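Local coordinates for Aac(6')-Ih protein (PDB 4E8O) that probably transfers an acetyl group from acetyl coenzyme A to the 6'-amino group of aminoglycoside antibiotics, as expected of a GNAT-family resistance enzyme, at residues S33-L38 with R63-A68. Sequence-based numbering, arbitrary orientation.
Sequences SDWLAL and RLQLLA
Trp35 and Leu38 meet Gln65 and Leu67 where segment 33-38 of helix 32-42 crosses segment 63-68 of strand 63-69 at 90°, the two axes 9.6 Å apart at their closest. The strand sends Gln65 and Leu67 to this helix, while Leu66 and Ala68, on its other face, pack on helix 113-127. Leu67 comes closest to the helix backbone, and its forked end suits the place because the two methyls reach different parts of the helix. CD1 rests by the start of Trp35, 4.3 Å from Trp35 CB, and also near Asp34 CB; CD2 meets Leu38 CD1 at 3.8 Å. Trp35 reaches further along the strand: with CG anti to the backbone N (chi1 -175°), the indole extends from the helix until its benzo-ring atoms CZ2 and CH2 lie obliquely against CB and CG of Gln65, CH2 being 3.8 Å from Gln65 CG. The Gln65 chain bends at chi2, and its amide plane is inclined 40° to the indole; the methylenes carry most of the contact. Glutamine fits here because its methylenes pack on the ring while NE2 makes a weak hydrogen bond to Leu57 O. Two polar side-chain atoms of the helix have partners on the sheet: Trp35 NE1 bonds to Glu80 OE2, and Asp34 OD2 to Tyr69 OH. No hydrogen bond joins the two segments themselves. Apolar contact thus joins the first helix of this GNAT fold to the central sheet, and hydrogen bonds from the same helix satisfy the buried indole N-H and tie the Asp34 carboxylate to Tyr69.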
# COMPACT_ATOMS: atom_id res chain seq x y z
N SER B 33 13.39 -21.24 -14.30
CA SER B 33 12.49 -22.39 -14.28
C SER B 33 12.18 -22.87 -12.86
O SER B 33 11.02 -23.14 -12.53
CB SER B 33 13.07 -23.53 -15.12
OG SER B 33 12.29 -24.70 -14.99
N ASP B 34 13.21 -22.98 -12.02
CA ASP B 34 13.00 -23.35 -10.62
C ASP B 34 12.14 -22.31 -9.90
O ASP B 34 11.33 -22.65 -9.03
CB ASP B 34 14.33 -23.48 -9.89
CG ASP B 34 15.17 -24.64 -10.39
OD1 ASP B 34 14.58 -25.65 -10.86
OD2 ASP B 34 16.41 -24.54 -10.31
N TRP B 35 12.34 -21.04 -10.26
CA TRP B 35 11.60 -19.93 -9.67
C TRP B 35 10.14 -19.98 -10.12
O TRP B 35 9.23 -19.81 -9.31
CB TRP B 35 12.24 -18.60 -10.08
CG TRP B 35 11.63 -17.38 -9.44
CD1 TRP B 35 10.74 -17.34 -8.40
CD2 TRP B 35 11.89 -16.01 -9.79
NE1 TRP B 35 10.42 -16.04 -8.10
CE2 TRP B 35 11.11 -15.20 -8.94
CE3 TRP B 35 12.70 -15.40 -10.75
CZ2 TRP B 35 11.12 -13.81 -9.01
CZ3 TRP B 35 12.71 -14.02 -10.83
CH2 TRP B 35 11.93 -13.24 -9.96
N LEU B 36 9.93 -20.22 -11.41
CA LEU B 36 8.59 -20.29 -11.99
C LEU B 36 7.77 -21.43 -11.40
O LEU B 36 6.60 -21.25 -11.06
CB LEU B 36 8.68 -20.46 -13.51
CG LEU B 36 7.37 -20.65 -14.27
CD1 LEU B 36 6.52 -19.41 -14.15
CD2 LEU B 36 7.61 -20.98 -15.74
N ALA B 37 8.39 -22.60 -11.27
CA ALA B 37 7.72 -23.79 -10.76
C ALA B 37 7.13 -23.58 -9.36
O ALA B 37 6.04 -24.09 -9.07
CB ALA B 37 8.68 -24.97 -10.76
N LEU B 38 7.84 -22.86 -8.50
CA LEU B 38 7.35 -22.55 -7.17
C LEU B 38 6.41 -21.35 -7.18
O LEU B 38 5.41 -21.32 -6.46
CB LEU B 38 8.51 -22.29 -6.21
CG LEU B 38 9.41 -23.48 -5.92
CD1 LEU B 38 10.52 -23.10 -4.96
CD2 LEU B 38 8.59 -24.61 -5.34
N ARG B 63 14.40 -4.70 -5.42
CA ARG B 63 13.73 -5.99 -5.33
C ARG B 63 14.69 -7.10 -4.93
O ARG B 63 15.86 -7.11 -5.35
CB ARG B 63 13.08 -6.34 -6.68
CG ARG B 63 11.99 -5.37 -7.12
CD ARG B 63 10.81 -5.39 -6.18
NE ARG B 63 10.28 -6.74 -6.00
CZ ARG B 63 9.00 -7.08 -6.16
NH1 ARG B 63 8.11 -6.17 -6.52
NH2 ARG B 63 8.62 -8.34 -5.98
N LEU B 64 14.20 -8.04 -4.12
CA LEU B 64 15.00 -9.20 -3.74
C LEU B 64 14.17 -10.46 -3.98
O LEU B 64 13.00 -10.52 -3.60
CB LEU B 64 15.43 -9.13 -2.27
CG LEU B 64 16.44 -10.20 -1.84
CD1 LEU B 64 17.82 -9.91 -2.40
CD2 LEU B 64 16.50 -10.34 -0.32
N GLN B 65 14.78 -11.45 -4.62
CA GLN B 65 14.11 -12.72 -4.84
C GLN B 65 15.07 -13.86 -4.53
O GLN B 65 16.20 -13.89 -5.04
CB GLN B 65 13.56 -12.81 -6.27
CG GLN B 65 14.51 -12.29 -7.34
CD GLN B 65 14.38 -10.79 -7.57
OE1 GLN B 65 13.29 -10.22 -7.47
NE2 GLN B 65 15.50 -10.14 -7.87
N LEU B 66 14.64 -14.80 -3.69
CA LEU B 66 15.53 -15.86 -3.24
C LEU B 66 14.94 -17.24 -3.51
O LEU B 66 13.72 -17.39 -3.64
CB LEU B 66 15.81 -15.72 -1.74
CG LEU B 66 16.24 -14.34 -1.22
CD1 LEU B 66 16.38 -14.36 0.29
CD2 LEU B 66 17.55 -13.90 -1.85
N LEU B 67 15.82 -18.24 -3.63
CA LEU B 67 15.42 -19.64 -3.67
C LEU B 67 16.21 -20.40 -2.61
O LEU B 67 17.35 -20.06 -2.31
CB LEU B 67 15.71 -20.25 -5.05
CG LEU B 67 14.69 -20.04 -6.17
CD1 LEU B 67 15.31 -20.31 -7.53
CD2 LEU B 67 13.48 -20.93 -5.96
N ALA B 68 15.58 -21.42 -2.03
CA ALA B 68 16.28 -22.34 -1.15
C ALA B 68 16.39 -23.69 -1.84
O ALA B 68 15.39 -24.22 -2.34
CB ALA B 68 15.56 -22.47 0.18